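Local coordinates for protein similar to yteR (Bacilus subtilis) (Clostridium acetobutylicum, PDB 4WU0) that probably hydrolyses unsaturated rhamnogalacturonan oligosaccharides released from pectin, as a family 105 glycoside hydrolase, at residues E151-T156 against K218-R223; Q158-E163 against N224-I229. One frame throughout, in Å; residues are numbered along the deposited sequence.

In the fold
Helix 152-166 takes part in both contacts, its first turn in contact 1 and its middle in contact 2. Its partner begins as the loop between helices 199-215 and 223-240 and continues as the first turns of helix 223-240. Both are partly buried. Contact 1, about 20 Å from the centre of the chain and nearer the surface, with Lys221 exposed, is polar: carboxylates, a histidine, a threonine and a water meet. Contact 2, further in at about 16 Å, with Phe159, Leu226 and Ile229 buried, is apolar and has no hydrogen bond between its segments. The two contacts touch where Ile160 CD1 packs 3.8 Å from Asp222 CG and Thr156 CB lies 4.0 Å from Leu226 CD1.

Contact 1 of 2, residues E151-T156 against K218-R223; sequences EFDDIT and KNHKDR
The imidazole of His220 has Asp153 OD1 at one edge, near its plane, and Asp222 CB and Arg223 N, from the turn that follows it, in plane at its edge; Phe152 CB, 3.8 Å from His220 NE2, and Thr156 OG1 approach obliquely. The Asp153 carboxylate is turned 68° from the ring and accepts from His220 NE2 through the anti lone pair of OD1, at 2.8 Å and with a bent N-H...O angle of 140°. On the ring's other nitrogen, His220 ND1 accepts from Asp222 N at 3.1 Å, a capping bond in the type I turn that leads into helix 223-240. In this (alpha/alpha)6-barrel glycosidase the contact thus ties the start of helix 152-166 to the loop entering another helix. Thr156, with OG1 in the crowded position between N and C, donates to the anti lone pair of Asp222 OD2 at 2.6 Å. A water donates one hydrogen bond to the same Asp222 OD2, at 2.7 Å, and another to Asp153 O, at 2.8 Å. The extended Lys221 chain crosses Asp153 at about a right angle, leaving its NZ in a long salt bridge of 3.7 Å to Asp153 OD2, which also pairs with Lys150.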
loop_
_atom_site.group_PDB
_atom_site.type_symbol
_atom_site.label_atom_id
_atom_site.label_comp_id
_atom_site.label_asym_id
_atom_site.label_seq_id
_atom_site.Cartn_x
_atom_site.Cartn_y
_atom_site.Cartn_z
ATOM N N GLU A 151 16.792 14.715 -1.765
ATOM C CA GLU A 151 16.536 13.276 -1.734
ATOM C C GLU A 151 15.245 12.916 -2.427
ATOM O O GLU A 151 15.043 11.769 -2.831
ATOM C CB GLU A 151 16.513 12.767 -0.297
ATOM C CG GLU A 151 17.869 12.875 0.366
ATOM C CD GLU A 151 17.847 12.499 1.833
ATOM O OE1 GLU A 151 17.807 11.296 2.134
ATOM O OE2 GLU A 151 17.902 13.405 2.691
ATOM N N PHE A 152 14.344 13.872 -2.568
ATOM C CA PHE A 152 13.115 13.580 -3.310
ATOM C C PHE A 152 13.406 13.153 -4.761
ATOM O O PHE A 152 12.609 12.421 -5.359
ATOM C CB PHE A 152 12.167 14.785 -3.311
ATOM C CG PHE A 152 11.461 15.025 -2.003
ATOM C CD1 PHE A 152 10.673 14.048 -1.431
ATOM C CD2 PHE A 152 11.527 16.267 -1.378
ATOM C CE1 PHE A 152 10.002 14.276 -0.236
ATOM C CE2 PHE A 152 10.846 16.496 -0.183
ATOM C CZ PHE A 152 10.084 15.490 0.380
ATOM N N ASP A 153 14.511 13.617 -5.338
ATOM C CA ASP A 153 14.856 13.269 -6.720
ATOM C C ASP A 153 15.050 11.764 -6.872
ATOM O O ASP A 153 14.721 11.190 -7.903
ATOM C CB ASP A 153 16.179 13.936 -7.150
ATOM C CG ASP A 153 16.093 15.450 -7.307
ATOM O OD1 ASP A 153 15.056 16.073 -6.995
ATOM O OD2 ASP A 153 17.122 16.031 -7.735
ATOM N N ASP A 154 15.626 11.151 -5.845
ATOM C CA ASP A 154 15.862 9.709 -5.801
ATOM C C ASP A 154 14.517 9.003 -5.806
ATOM O O ASP A 154 14.265 8.128 -6.636
ATOM C CB ASP A 154 16.663 9.397 -4.531
ATOM C CG ASP A 154 16.956 7.917 -4.332
ATOM O OD1 ASP A 154 16.494 7.056 -5.115
ATOM O OD2 ASP A 154 17.656 7.624 -3.348
ATOM N N ILE A 155 13.649 9.422 -4.896
ATOM C CA ILE A 155 12.327 8.845 -4.744
ATOM C C ILE A 155 11.517 8.943 -6.032
ATOM O O ILE A 155 10.940 7.941 -6.490
ATOM C CB ILE A 155 11.600 9.537 -3.584
ATOM C CG1 ILE A 155 12.277 9.140 -2.265
ATOM C CG2 ILE A 155 10.097 9.207 -3.562
ATOM C CD1 ILE A 155 12.168 10.194 -1.185
ATOM N N THR A 156 11.448 10.125 -6.626
ATOM C CA THR A 156 10.632 10.267 -7.826
ATOM C C THR A 156 11.190 9.434 -8.979
ATOM O O THR A 156 10.444 8.833 -9.741
ATOM C CB THR A 156 10.456 11.739 -8.251
ATOM O OG1 THR A 156 11.722 12.362 -8.463
ATOM C CG2 THR A 156 9.707 12.497 -7.174
ATOM N N LYS A 218 5.895 21.632 -4.212
ATOM C CA LYS A 218 5.003 21.972 -5.323
ATOM C C LYS A 218 5.733 22.233 -6.630
ATOM O O LYS A 218 5.183 22.002 -7.707
ATOM C CB LYS A 218 4.142 23.188 -4.970
ATOM C CG LYS A 218 2.855 22.822 -4.250
ATOM C CD LYS A 218 3.144 22.123 -2.934
ATOM C CE LYS A 218 1.896 21.546 -2.286
ATOM N NZ LYS A 218 2.181 21.141 -0.873
ATOM N N ASN A 219 6.971 22.705 -6.530
ATOM C CA ASN A 219 7.771 22.974 -7.716
ATOM C C ASN A 219 8.730 21.850 -8.078
ATOM O O ASN A 219 9.638 22.058 -8.881
ATOM C CB ASN A 219 8.538 24.287 -7.568
ATOM C CG ASN A 219 9.609 24.242 -6.488
ATOM O OD1 ASN A 219 9.880 23.188 -5.888
ATOM N ND2 ASN A 219 10.218 25.393 -6.228
ATOM N N HIS A 220 8.548 20.667 -7.499
ATOM C CA HIS A 220 9.489 19.597 -7.782
ATOM C C HIS A 220 9.466 19.227 -9.263
ATOM O O HIS A 220 8.405 19.121 -9.860
ATOM C CB HIS A 220 9.244 18.368 -6.920
ATOM C CG HIS A 220 10.367 17.387 -6.986
ATOM N ND1 HIS A 220 10.429 16.402 -7.943
ATOM C CD2 HIS A 220 11.513 17.294 -6.271
ATOM C CE1 HIS A 220 11.558 15.729 -7.806
ATOM N NE2 HIS A 220 12.240 16.261 -6.806
ATOM N N LYS A 221 10.644 19.018 -9.846
ATOM C CA LYS A 221 10.751 18.810 -11.286
ATOM C C LYS A 221 9.988 17.577 -11.798
ATOM O O LYS A 221 9.601 17.541 -12.973
ATOM C CB LYS A 221 12.218 18.702 -11.707
ATOM C CG LYS A 221 12.916 17.502 -11.111
ATOM C CD LYS A 221 14.379 17.511 -11.476
ATOM C CE LYS A 221 15.092 16.331 -10.886
ATOM N NZ LYS A 221 16.476 16.304 -11.398
ATOM N N ASP A 222 9.786 16.582 -10.933
ATOM C CA ASP A 222 9.106 15.332 -11.337
ATOM C C ASP A 222 7.669 15.233 -10.833
ATOM O O ASP A 222 7.019 14.216 -11.039
ATOM C CB ASP A 222 9.871 14.084 -10.864
ATOM C CG ASP A 222 11.244 13.971 -11.488
ATOM O OD1 ASP A 222 11.433 14.418 -12.642
ATOM O OD2 ASP A 222 12.147 13.433 -10.822
ATOM N N ARG A 223 7.168 16.283 -10.185
ATOM C CA ARG A 223 5.817 16.243 -9.635
ATOM C C ARG A 223 4.745 16.022 -10.706
ATOM O O ARG A 223 3.881 15.164 -10.538
ATOM C CB ARG A 223 5.540 17.509 -8.845
ATOM C CG ARG A 223 4.263 17.473 -8.025
ATOM C CD ARG A 223 4.186 18.708 -7.139
ATOM N NE ARG A 223 2.941 18.756 -6.373
ATOM C CZ ARG A 223 1.812 19.306 -6.826
ATOM N NH1 ARG A 223 1.763 19.858 -8.034
ATOM N NH2 ARG A 223 0.731 19.313 -6.065
HETATM O O HOH W 1 14.607 12.494 -10.361
#

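Contact 2 of 2, residues Q158-E163 against N224-I229; sequences QFIITE and NALIKI
Gln158 opens the segment without touching 224-229, its amide bonded to Phe117 N and to the Asp154 carboxylate. In the (alpha/alpha)6 barrel expected of this glycosidase family, helices 152-166 and 223-240 pack side by side, both running the same general way; the short segments here cross at 39° with axes 10.3 Å apart. Phe159 starts from a bond directed at the opposite helix, but with CG anti to the carbonyl carbon its ring leads on toward helices 129-146 and 199-215. Leu226 crosses it at about a right angle, so that CD2 of Leu226 sits obliquely against the ring, 4.0 Å from Phe159 CG. Ile160 is next, its extended CG1-CD1 branch laid across the other branch of Leu226, with Ile160 CG1 4.0 Å from Leu226 CD1. The two methyls of Leu226 are thereby shared between successive residues of the facing helix. Ile160 CD1 continues to the CB methyl of Ala225, at 4.2 Å, while Ile160 CG1 also meets Ile229 CD1 at 4.3 Å. Thr162 packs on helix 129-146 instead, and its OG1 donates to Gln158 O at 2.8 Å from above the carbonyl plane, the same oxygen that takes the helical bond from Thr162 N. Glu163 finishes the segment with its aliphatic part: CG is anti to the backbone N, the chain bends at chi2 (-102°), Glu163 CB rests 4.0 Å from Ile229 CD1, and Glu163 CG lies 4.0 Å from Ile229 CG2.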
loop_
_atom_site.group_PDB
_atom_site.type_symbol
_atom_site.label_atom_id
_atom_site.label_comp_id
_atom_site.label_asym_id
_atom_site.label_seq_id
_atom_site.Cartn_x
_atom_site.Cartn_y
_atom_site.Cartn_z
ATOM N N GLN A 158 12.575 6.634 -8.758
ATOM C CA GLN A 158 12.158 5.245 -8.562
ATOM C C GLN A 158 10.748 4.993 -9.083
ATOM O O GLN A 158 10.487 3.966 -9.706
ATOM C CB GLN A 158 12.274 4.846 -7.103
ATOM C CG GLN A 158 13.726 4.941 -6.644
ATOM C CD GLN A 158 14.039 4.043 -5.496
ATOM O OE1 GLN A 158 13.632 2.874 -5.471
ATOM N NE2 GLN A 158 14.772 4.581 -4.520
ATOM N N PHE A 159 9.837 5.934 -8.863
ATOM C CA PHE A 159 8.501 5.813 -9.436
ATOM C C PHE A 159 8.509 5.820 -10.949
ATOM O O PHE A 159 7.769 5.064 -11.577
ATOM C CB PHE A 159 7.588 6.945 -8.949
ATOM C CG PHE A 159 7.048 6.714 -7.575
ATOM C CD1 PHE A 159 5.893 5.993 -7.399
ATOM C CD2 PHE A 159 7.726 7.174 -6.458
ATOM C CE1 PHE A 159 5.389 5.750 -6.138
ATOM C CE2 PHE A 159 7.236 6.937 -5.185
ATOM C CZ PHE A 159 6.067 6.226 -5.022
ATOM N N ILE A 160 9.324 6.699 -11.533
ATOM C CA ILE A 160 9.365 6.853 -12.981
ATOM C C ILE A 160 9.947 5.615 -13.671
ATOM O O ILE A 160 9.434 5.166 -14.681
ATOM C CB ILE A 160 10.150 8.118 -13.348
ATOM C CG1 ILE A 160 9.323 9.345 -12.966
ATOM C CG2 ILE A 160 10.491 8.164 -14.831
ATOM C CD1 ILE A 160 10.093 10.663 -12.925
ATOM N N ILE A 161 11.019 5.084 -13.117
ATOM C CA ILE A 161 11.653 3.891 -13.673
ATOM C C ILE A 161 10.729 2.685 -13.502
ATOM O O ILE A 161 10.664 1.822 -14.370
ATOM C CB ILE A 161 13.010 3.633 -13.005
ATOM C CG1 ILE A 161 14.000 4.743 -13.342
ATOM C CG2 ILE A 161 13.587 2.266 -13.412
ATOM C CD1 ILE A 161 14.295 4.913 -14.805
ATOM N N THR A 162 10.035 2.616 -12.374
ATOM C CA THR A 162 9.116 1.510 -12.158
ATOM C C THR A 162 8.020 1.524 -13.219
ATOM O O THR A 162 7.693 0.499 -13.799
ATOM C CB THR A 162 8.538 1.546 -10.739
ATOM O OG1 THR A 162 9.609 1.348 -9.813
ATOM C CG2 THR A 162 7.481 0.477 -10.533
ATOM N N GLU A 163 7.444 2.684 -13.497
ATOM C CA GLU A 163 6.431 2.732 -14.527
ATOM C C GLU A 163 7.015 2.370 -15.902
ATOM O O GLU A 163 6.380 1.647 -16.666
ATOM C CB GLU A 163 5.772 4.110 -14.569
ATOM C CG GLU A 163 4.585 4.187 -15.495
ATOM C CD GLU A 163 4.877 4.848 -16.836
ATOM O OE1 GLU A 163 6.062 5.015 -17.208
ATOM O OE2 GLU A 163 3.901 5.192 -17.531
ATOM N N ASN A 224 4.811 16.763 -11.803
ATOM C CA ASN A 224 3.868 16.556 -12.897
ATOM C C ASN A 224 3.959 15.173 -13.512
ATOM O O ASN A 224 2.944 14.586 -13.871
ATOM C CB ASN A 224 4.041 17.616 -13.981
ATOM C CG ASN A 224 3.543 18.955 -13.549
ATOM O OD1 ASN A 224 2.873 19.073 -12.525
ATOM N ND2 ASN A 224 3.855 19.987 -14.330
ATOM N N ALA A 225 5.166 14.646 -13.649
ATOM C CA ALA A 225 5.328 13.299 -14.171
ATOM C C ALA A 225 4.600 12.262 -13.312
ATOM O O ALA A 225 3.931 11.368 -13.835
ATOM C CB ALA A 225 6.810 12.949 -14.295
ATOM N N LEU A 226 4.743 12.352 -11.996
ATOM C CA LEU A 226 4.077 11.391 -11.124
ATOM C C LEU A 226 2.560 11.561 -11.177
ATOM O O LEU A 226 1.823 10.581 -11.144
ATOM C CB LEU A 226 4.599 11.458 -9.688
ATOM C CG LEU A 226 5.786 10.552 -9.363
ATOM C CD1 LEU A 226 7.014 10.947 -10.151
ATOM C CD2 LEU A 226 6.085 10.565 -7.854
ATOM N N ILE A 227 2.086 12.800 -11.294
ATOM C CA ILE A 227 0.661 13.041 -11.427
ATOM C C ILE A 227 0.131 12.418 -12.722
ATOM O O ILE A 227 -0.931 11.787 -12.727
ATOM C CB ILE A 227 0.348 14.553 -11.325
ATOM C CG1 ILE A 227 0.588 15.020 -9.888
ATOM C CG2 ILE A 227 -1.094 14.879 -11.741
ATOM C CD1 ILE A 227 0.608 16.532 -9.701
ATOM N N LYS A 228 0.885 12.561 -13.808
ATOM C CA LYS A 228 0.496 11.949 -15.071
ATOM C C LYS A 228 0.426 10.424 -14.953
ATOM O O LYS A 228 -0.522 9.801 -15.439
ATOM C CB LYS A 228 1.459 12.368 -16.195
ATOM C CG LYS A 228 1.148 11.723 -17.522
ATOM C CD LYS A 228 2.185 12.134 -18.562
ATOM C CE LYS A 228 1.747 11.807 -19.971
ATOM N NZ LYS A 228 2.810 12.213 -20.952
ATOM N N ILE A 229 1.432 9.817 -14.327
ATOM C CA ILE A 229 1.431 8.378 -14.123
ATOM C C ILE A 229 0.197 7.962 -13.332
ATOM O O ILE A 229 -0.459 6.983 -13.659
ATOM C CB ILE A 229 2.719 7.923 -13.365
ATOM C CG1 ILE A 229 3.942 8.117 -14.259
ATOM C CG2 ILE A 229 2.617 6.464 -12.889
ATOM C CD1 ILE A 229 5.266 7.920 -13.542
#